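Local coordinates for putative lipoprotein (Bacteroides fragilis, PDB 3NQI) that is of unknown function but is a putative lipoprotein that may bind lipid, at residues V153-D158 with Y169-V174; A82-T87 with S197-E202. All blocks are in the same frame, centred on the assembly; numbering follows the deposited sequence. Where two conformers were deposited one is given.

Interaction 1. Residues V153-D158 with Y169-V174; sequences VCYTDD and YLRYKV
Val153 and Tyr169 form an antiparallel hydrogen-bonded pair, Val153 N giving its hydrogen to Tyr169 O at 2.9 Å and Tyr169 N returning one to Val153 O at 2.8 Å, while the short strand segments run at 129° rather than fully antiparallel. The side chains of this pair stand on one face of the sheet, where Tyr155 and Arg171 join them. Arg171 approaches Tyr155 side-on: NE at 2.9 Å and NH2 at 3.0 Å both donate hydrogen bonds, somewhat bent, to Tyr155 OH, which lies close to the guanidinium plane. The Arg171 chain bends at chi2 (-58°), where CD turns off, and the guanidinium beyond it meets the hydroxyl. Asp95 OD1 also hydrogen-bonds to Tyr155 OH, so this hydroxyl is held by a carboxylate as well as by the guanidinium. Together these strands, 148-155 and 165-174, make a beta hairpin, and the bridge lies toward its turn end, just before the chain enters a 3-10 segment at 156-158. Tyr155 then presents an edge to Tyr169 in an offset edge-to-face pair, with centroids 5.6 Å apart and planes at 60°; CE2 of Tyr155 meets CD1 of Tyr169 at 3.7 Å. One face of the Tyr155 ring receives Val153 CG1, displaced toward the rim. The other methyl of Val153, CG2, is 3.6 Å from CG of Arg171, where the two side chains cross at about a right angle.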
ATOM      1  N   VAL A 153      -7.301   7.793  -4.426  1.00 18.70           N
ATOM      2  CA  VAL A 153      -8.286   8.343  -5.356  1.00 17.59           C
ATOM      3  C   VAL A 153      -7.602   9.325  -6.329  1.00 19.03           C
ATOM      4  O   VAL A 153      -6.875  10.246  -5.926  1.00 20.46           O
ATOM      5  CB  VAL A 153      -9.484   8.999  -4.602  1.00 17.73           C
ATOM      6  CG1 VAL A 153     -10.666   9.429  -5.580  1.00 19.32           C
ATOM      7  CG2 VAL A 153     -10.026   8.059  -3.466  1.00 15.66           C
ATOM      8  N   CYS A 154      -7.827   9.083  -7.606  1.00 20.25           N
ATOM      9  CA  CYS A 154      -7.512  10.007  -8.696  1.00 19.87           C
ATOM     10  C   CYS A 154      -8.801  10.721  -9.114  1.00 20.41           C
ATOM     11  O   CYS A 154      -9.794  10.082  -9.546  1.00 22.46           O
ATOM     12  CB  CYS A 154      -6.979   9.229  -9.871  1.00 25.16           C
ATOM     13  SG  CYS A 154      -6.470  10.317 -11.212  1.00 27.20           S
ATOM     14  N   TYR A 155      -8.828  12.035  -8.943  1.00 20.23           N
ATOM     15  CA  TYR A 155      -9.977  12.857  -9.387  1.00 22.43           C
ATOM     16  C   TYR A 155      -9.704  13.263 -10.824  1.00 24.81           C
ATOM     17  O   TYR A 155      -8.899  14.141 -11.105  1.00 25.44           O
ATOM     18  CB  TYR A 155     -10.233  14.077  -8.481  1.00 24.75           C
ATOM     19  CG  TYR A 155     -10.562  13.638  -7.074  1.00 25.51           C
ATOM     20  CD1 TYR A 155     -11.797  13.071  -6.771  1.00 24.53           C
ATOM     21  CD2 TYR A 155      -9.623  13.720  -6.078  1.00 21.43           C
ATOM     22  CE1 TYR A 155     -12.086  12.629  -5.496  1.00 24.36           C
ATOM     23  CE2 TYR A 155      -9.890  13.283  -4.799  1.00 24.31           C
ATOM     24  CZ  TYR A 155     -11.107  12.740  -4.501  1.00 23.49           C
ATOM     25  OH  TYR A 155     -11.350  12.260  -3.239  1.00 23.87           O
ATOM     26  N   THR A 156     -10.393  12.629 -11.751  1.00 24.79           N
ATOM     27  CA  THR A 156      -9.998  12.791 -13.144  1.00 27.72           C
ATOM     28  C   THR A 156     -10.305  14.169 -13.763  1.00 29.99           C
ATOM     29  O   THR A 156      -9.625  14.563 -14.698  1.00 29.25           O
ATOM     30  CB  THR A 156     -10.562  11.666 -13.972  1.00 27.01           C
ATOM     31  OG1 THR A 156     -11.987  11.666 -13.836  1.00 28.37           O
ATOM     32  CG2 THR A 156      -9.968  10.353 -13.495  1.00 25.90           C
ATOM     33  N   ASP A 157     -11.279  14.913 -13.226  1.00 32.52           N
ATOM     34  CA  ASP A 157     -11.517  16.302 -13.671  1.00 35.61           C
ATOM     35  C   ASP A 157     -10.283  17.173 -13.491  1.00 35.98           C
ATOM     36  O   ASP A 157     -10.136  18.150 -14.176  1.00 37.72           O
ATOM     37  CB  ASP A 157     -12.666  16.981 -12.901  1.00 38.03           C
ATOM     38  CG  ASP A 157     -14.059  16.497 -13.342  1.00 39.97           C
ATOM     39  OD1 ASP A 157     -14.161  15.749 -14.355  1.00 42.90           O
ATOM     40  OD2 ASP A 157     -15.046  16.866 -12.663  1.00 48.50           O
ATOM     41  N   ASP A 158      -9.410  16.824 -12.566  1.00 35.61           N
ATOM     42  CA  ASP A 158      -8.221  17.634 -12.314  1.00 37.81           C
ATOM     43  C   ASP A 158      -7.095  17.411 -13.297  1.00 36.87           C
ATOM     44  O   ASP A 158      -6.104  18.178 -13.290  1.00 38.83           O
ATOM     45  CB  ASP A 158      -7.713  17.410 -10.890  1.00 39.11           C
ATOM     46  CG  ASP A 158      -8.724  17.862  -9.827  1.00 44.91           C
ATOM     47  OD1 ASP A 158      -9.665  18.616 -10.178  1.00 53.19           O
ATOM     48  OD2 ASP A 158      -8.574  17.480  -8.645  1.00 48.07           O
ATOM     49  N   TYR A 169      -4.985  11.184  -4.048  1.00 17.52           N
ATOM     50  CA  TYR A 169      -5.316  11.498  -2.661  1.00 19.36           C
ATOM     51  C   TYR A 169      -5.454  10.207  -1.852  1.00 19.62           C
ATOM     52  O   TYR A 169      -6.130   9.307  -2.288  1.00 18.63           O
ATOM     53  CB  TYR A 169      -6.612  12.298  -2.588  1.00 18.18           C
ATOM     54  CG  TYR A 169      -6.395  13.706  -3.029  1.00 22.37           C
ATOM     55  CD1 TYR A 169      -6.314  14.033  -4.376  1.00 21.81           C
ATOM     56  CD2 TYR A 169      -6.223  14.738  -2.078  1.00 28.22           C
ATOM     57  CE1 TYR A 169      -6.078  15.332  -4.758  1.00 27.01           C
ATOM     58  CE2 TYR A 169      -5.979  16.030  -2.464  1.00 28.09           C
ATOM     59  CZ  TYR A 169      -5.905  16.316  -3.803  1.00 29.36           C
ATOM     60  OH  TYR A 169      -5.694  17.613  -4.207  1.00 36.68           O
ATOM     61  N   LEU A 170      -4.756  10.096  -0.721  1.00 17.83           N
ATOM     62  CA  LEU A 170      -5.045   8.992   0.241  1.00 18.74           C
ATOM     63  C   LEU A 170      -6.278   9.315   1.032  1.00 20.15           C
ATOM     64  O   LEU A 170      -6.302  10.334   1.762  1.00 19.20           O
ATOM     65  CB  LEU A 170      -3.922   8.800   1.218  1.00 20.06           C
ATOM     66  CG  LEU A 170      -4.118   7.723   2.299  1.00 18.70           C
ATOM     67  CD1 LEU A 170      -4.320   6.367   1.618  1.00 15.65           C
ATOM     68  CD2 LEU A 170      -2.863   7.678   3.162  1.00 17.09           C
ATOM     69  N   ARG A 171      -7.332   8.515   0.841  1.00 19.47           N
ATOM     70  CA  ARG A 171      -8.504   8.641   1.642  1.00 19.07           C
ATOM     71  C   ARG A 171      -8.558   7.492   2.677  1.00 19.36           C
ATOM     72  O   ARG A 171      -8.671   6.307   2.336  1.00 18.40           O
ATOM     73  CB  ARG A 171      -9.779   8.730   0.775  1.00 17.34           C
ATOM     74  CG  ARG A 171      -9.751   9.815  -0.291  1.00 23.73           C
ATOM     75  CD  ARG A 171      -9.514  11.237   0.282  1.00 24.34           C
ATOM     76  NE  ARG A 171     -10.000  12.270  -0.628  1.00 23.96           N
ATOM     77  CZ  ARG A 171      -9.764  13.577  -0.518  1.00 26.90           C
ATOM     78  NH1 ARG A 171      -9.033  14.072   0.470  1.00 23.37           N
ATOM     79  NH2 ARG A 171     -10.287  14.408  -1.412  1.00 26.67           N
ATOM     80  N   TYR A 172      -8.453   7.863   3.952  1.00 20.27           N
ATOM     81  CA  TYR A 172      -8.317   6.914   5.068  1.00 20.00           C
ATOM     82  C   TYR A 172      -9.560   6.971   5.888  1.00 20.67           C
ATOM     83  O   TYR A 172      -9.903   8.018   6.463  1.00 19.82           O
ATOM     84  CB  TYR A 172      -7.112   7.291   5.906  1.00 18.74           C
ATOM     85  CG  TYR A 172      -6.872   6.545   7.186  1.00 18.97           C
ATOM     86  CD1 TYR A 172      -7.331   5.227   7.383  1.00 18.09           C
ATOM     87  CD2 TYR A 172      -6.139   7.143   8.215  1.00 17.63           C
ATOM     88  CE1 TYR A 172      -7.115   4.559   8.577  1.00 19.09           C
ATOM     89  CE2 TYR A 172      -5.853   6.467   9.412  1.00 18.19           C
ATOM     90  CZ  TYR A 172      -6.336   5.158   9.596  1.00 17.86           C
ATOM     91  OH  TYR A 172      -6.125   4.459  10.745  1.00 21.17           O
ATOM     92  N   LYS A 173     -10.295   5.857   5.877  1.00 20.73           N
ATOM     93  CA  LYS A 173     -11.525   5.730   6.571  1.00 21.30           C
ATOM     94  C   LYS A 173     -11.406   4.607   7.618  1.00 22.37           C
ATOM     95  O   LYS A 173     -10.937   3.495   7.300  1.00 22.07           O
ATOM     96  CB  LYS A 173     -12.663   5.393   5.589  1.00 25.36           C
ATOM     97  CG  LYS A 173     -14.017   5.373   6.237  1.00 33.98           C
ATOM     98  CD  LYS A 173     -15.152   5.104   5.238  1.00 38.63           C
ATOM     99  N   VAL A 174     -11.778   4.922   8.863  1.00 19.59           N
ATOM    100  CA  VAL A 174     -11.939   3.947   9.959  1.00 19.66           C
ATOM    101  C   VAL A 174     -13.426   3.692  10.135  1.00 19.89           C
ATOM    102  O   VAL A 174     -14.183   4.636  10.346  1.00 21.07           O
ATOM    103  CB  VAL A 174     -11.304   4.446  11.264  1.00 21.52           C
ATOM    104  CG1 VAL A 174     -11.404   3.406  12.450  1.00 19.62           C
ATOM    105  CG2 VAL A 174      -9.848   4.829  11.036  1.00 18.39           C
TER

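Interaction 2. Residues A82-T87 with S197-E202; sequences ATAITT and SQILRE
A helix resting against a strand of the sheet is the element to which this contact belongs, and Ile199 makes most of the helix's contact, reaching Ala84, Ile85 and Thr86. The axes of strand 84-87 and helix 197-202 come within 8.0 Å of each other and run in much the same direction, 30° apart. Alternation along the strand decides what is met: Ala84 and Thr86 direct CB toward the helix, whereas Ile85 turns its side chain away and its carbonyl oxygen comes near instead, 3.6 Å from Ile199 CD1, in van der Waals contact. With Ile199 CG1 anti to its own carbonyl carbon (chi1 -52°), that branch comes to 4.2 Å from Ala84 CB. The Thr86 and Ile199 side chains run antiparallel alongside one another, bringing Thr86 CG2 up to Ile199 CD1; the distances to Ile199 apply to one of two modelled conformers, and the tightness of this methyl approach is doubtful. Glu202, nearly one helical turn on, adds CB at 4.3 Å from the same Thr86 CG2. The polar link is indirect: a water donates to Ala84 O at 2.6 Å and, weakly, to Gln198 OE1 at 3.5 Å. Ile199 also touches Cys154, Leu166 and Leu168, so its side chain reaches beyond strand 78-87 to two further strands, as is typical of alpha/beta packing, in which a helix covers one face of a beta sheet.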
ATOM      1  N   ALA A  82      -4.643  -3.061  -1.685  1.00 19.95           N
ATOM      2  CA  ALA A  82      -5.532  -1.958  -1.390  1.00 20.82           C
ATOM      3  C   ALA A  82      -6.138  -1.351  -2.678  1.00 21.43           C
ATOM      4  O   ALA A  82      -5.655  -1.589  -3.772  1.00 18.90           O
ATOM      5  CB  ALA A  82      -4.803  -0.888  -0.531  1.00 19.51           C
ATOM      6  N   THR A  83      -7.269  -0.647  -2.540  1.00 18.56           N
ATOM      7  CA  THR A  83      -7.996  -0.132  -3.678  1.00 19.87           C
ATOM      8  C   THR A  83      -7.588   1.234  -4.186  1.00 20.81           C
ATOM      9  O   THR A  83      -7.472   2.188  -3.427  1.00 19.96           O
ATOM     10  CB  THR A  83      -9.455  -0.040  -3.317  1.00 22.65           C
ATOM     11  OG1 THR A  83      -9.816  -1.341  -2.902  1.00 27.28           O
ATOM     12  CG2 THR A  83     -10.314   0.414  -4.496  1.00 27.05           C
ATOM     13  N   ALA A  84      -7.353   1.309  -5.487  1.00 19.51           N
ATOM     14  CA  ALA A  84      -7.145   2.604  -6.161  1.00 21.73           C
ATOM     15  C   ALA A  84      -8.322   2.847  -7.097  1.00 23.63           C
ATOM     16  O   ALA A  84      -8.736   1.950  -7.814  1.00 24.03           O
ATOM     17  CB  ALA A  84      -5.844   2.590  -6.912  1.00 24.61           C
ATOM     18  N   ILE A  85      -8.903   4.025  -7.048  1.00 21.44           N
ATOM     19  CA  ILE A  85     -10.026   4.352  -7.882  1.00 22.20           C
ATOM     20  C   ILE A  85      -9.875   5.688  -8.652  1.00 25.48           C
ATOM     21  O   ILE A  85      -9.035   6.542  -8.301  1.00 23.50           O
ATOM     22  CB  ILE A  85     -11.339   4.366  -7.095  1.00 27.63           C
ATOM     23  CG1 ILE A  85     -11.350   5.462  -6.069  1.00 31.62           C
ATOM     24  CG2 ILE A  85     -11.665   2.992  -6.409  1.00 32.65           C
ATOM     25  CD1 ILE A  85     -12.610   6.244  -6.158  1.00 39.81           C
ATOM     26  N   THR A  86     -10.675   5.851  -9.721  1.00 23.68           N
ATOM     27  CA  THR A  86     -10.803   7.120 -10.388  1.00 26.27           C
ATOM     28  C   THR A  86     -12.234   7.526 -10.178  1.00 28.17           C
ATOM     29  O   THR A  86     -13.104   6.690 -10.140  1.00 29.26           O
ATOM     30  CB  THR A  86     -10.580   7.008 -11.904  1.00 30.69           C
ATOM     31  OG1 THR A  86     -11.438   5.987 -12.421  1.00 32.15           O
ATOM     32  CG2 THR A  86      -9.137   6.624 -12.203  1.00 28.55           C
ATOM     33  N   THR A  87     -12.454   8.801  -9.974  1.00 26.79           N
ATOM     34  CA  THR A  87     -13.796   9.348  -9.954  1.00 30.11           C
ATOM     35  C   THR A  87     -13.602  10.794 -10.462  1.00 28.57           C
ATOM     36  O   THR A  87     -12.510  11.305 -10.391  1.00 26.06           O
ATOM     37  CB  THR A  87     -14.397   9.278  -8.556  1.00 30.35           C
ATOM     38  OG1 THR A  87     -15.755   9.698  -8.614  1.00 37.68           O
ATOM     39  CG2 THR A  87     -13.609  10.186  -7.563  1.00 30.45           C
ATOM     40  N   SER A 197      -2.888   0.510 -12.945  1.00 18.44           N
ATOM     41  CA  SER A 197      -2.963   0.511 -14.404  0.50 20.97           C
ATOM     42  C   SER A 197      -4.208   1.226 -14.901  1.00 20.11           C
ATOM     43  O   SER A 197      -4.161   1.959 -15.895  1.00 19.54           O
ATOM     44  CB  SER A 197      -2.915  -0.909 -14.955  0.50 21.24           C
ATOM     45  OG  SER A 197      -1.660  -1.478 -14.663  0.50 26.85           O
ATOM     46  N   GLN A 198      -5.298   1.054 -14.209  1.00 17.15           N
ATOM     47  CA  GLN A 198      -6.538   1.720 -14.642  1.00 21.11           C
ATOM     48  C   GLN A 198      -6.413   3.232 -14.457  1.00 21.45           C
ATOM     49  O   GLN A 198      -6.807   3.986 -15.340  1.00 22.73           O
ATOM     50  CB  GLN A 198      -7.764   1.186 -13.925  1.00 22.96           C
ATOM     51  CG  GLN A 198      -8.155  -0.243 -14.380  1.00 33.09           C
ATOM     52  CD  GLN A 198      -9.391  -0.790 -13.688  1.00 41.04           C
ATOM     53  OE1 GLN A 198      -9.858  -0.225 -12.710  1.00 46.87           O
ATOM     54  NE2 GLN A 198      -9.939  -1.893 -14.217  1.00 42.71           N
ATOM     55  N   ILE A 199      -5.741   3.645 -13.382  1.00 19.25           N
ATOM     56  CA  ILE A 199      -5.529   5.059 -13.097  0.50 17.71           C
ATOM     57  C   ILE A 199      -4.632   5.661 -14.177  1.00 19.48           C
ATOM     58  O   ILE A 199      -4.927   6.730 -14.722  1.00 18.11           O
ATOM     59  CB  ILE A 199      -4.860   5.316 -11.740  0.50 17.59           C
ATOM     60  CG1 ILE A 199      -5.574   4.608 -10.581  0.50 22.12           C
ATOM     61  CG2 ILE A 199      -4.819   6.794 -11.491  0.50 14.96           C
ATOM     62  CD1 ILE A 199      -7.052   4.649 -10.650  0.50 24.31           C
ATOM     63  N   LEU A 200      -3.534   4.952 -14.476  1.00 18.90           N
ATOM     64  CA  LEU A 200      -2.597   5.379 -15.515  1.00 21.17           C
ATOM     65  C   LEU A 200      -3.266   5.492 -16.887  1.00 22.29           C
ATOM     66  O   LEU A 200      -2.991   6.442 -17.599  1.00 22.65           O
ATOM     67  CB  LEU A 200      -1.348   4.506 -15.551  1.00 20.41           C
ATOM     68  CG  LEU A 200      -0.391   4.645 -14.356  1.00 24.93           C
ATOM     69  CD1 LEU A 200       0.610   3.442 -14.223  1.00 20.69           C
ATOM     70  CD2 LEU A 200       0.394   5.969 -14.435  1.00 20.38           C
ATOM     71  N   ARG A 201      -4.149   4.554 -17.225  1.00 20.66           N
ATOM     72  CA  ARG A 201      -4.866   4.569 -18.484  0.50 23.19           C
ATOM     73  C   ARG A 201      -5.705   5.861 -18.605  1.00 23.37           C
ATOM     74  O   ARG A 201      -5.657   6.542 -19.637  1.00 20.96           O
ATOM     75  CB  ARG A 201      -5.755   3.325 -18.600  0.50 23.37           C
ATOM     76  CG  ARG A 201      -6.169   2.982 -20.005  0.50 24.82           C
ATOM     77  CD  ARG A 201      -7.333   2.004 -20.046  0.50 27.30           C
ATOM     78  NE  ARG A 201      -8.333   2.319 -19.036  0.50 30.63           N
ATOM     79  CZ  ARG A 201      -9.201   3.325 -19.075  0.50 25.29           C
ATOM     80  NH1 ARG A 201      -9.238   4.177 -20.066  0.50 21.79           N
ATOM     81  NH2 ARG A 201     -10.029   3.494 -18.062  0.50 33.06           N
ATOM     82  N   GLU A 202      -6.452   6.198 -17.547  1.00 20.88           N
ATOM     83  CA  GLU A 202      -7.283   7.418 -17.525  1.00 24.43           C
ATOM     84  C   GLU A 202      -6.463   8.687 -17.551  1.00 21.15           C
ATOM     85  O   GLU A 202      -6.808   9.622 -18.243  1.00 23.40           O
ATOM     86  CB  GLU A 202      -8.264   7.445 -16.344  1.00 24.95           C
ATOM     87  CG  GLU A 202      -9.492   6.611 -16.630  1.00 34.57           C
ATOM     88  CD  GLU A 202     -10.370   7.219 -17.725  1.00 27.91           C
ATOM     89  OE1 GLU A 202     -11.178   8.112 -17.420  1.00 49.03           O
ATOM     90  OE2 GLU A 202     -10.260   6.887 -18.895  1.00 27.88           O
TER
HETATM   91  O   HOH W   1      -8.551   1.961 -10.370  1.00 37.22           O

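Overall arrangement
The centres of the two interactions lie about 10 Å apart, and strands 78-87 and 148-155, parallel neighbours in the sheet, connect them directly. Cys154 N lies 2.9 Å from Ile85 O and Thr156 N 2.8 Å from Thr87 O, both probable hydrogen bonds. Along the chain, interaction 1 is local, within one hairpin, and is nested inside the long loop that interaction 2 closes between residues 82-87 and 197-202. Thr87 CG2 packs on Val153 and Tyr155, on the face carrying interaction 1, whereas Ala84 and Thr86 turn to the helix. The strand pair is therefore covered on one face by a helix from far along the chain and on the other by the hairpin's side chains.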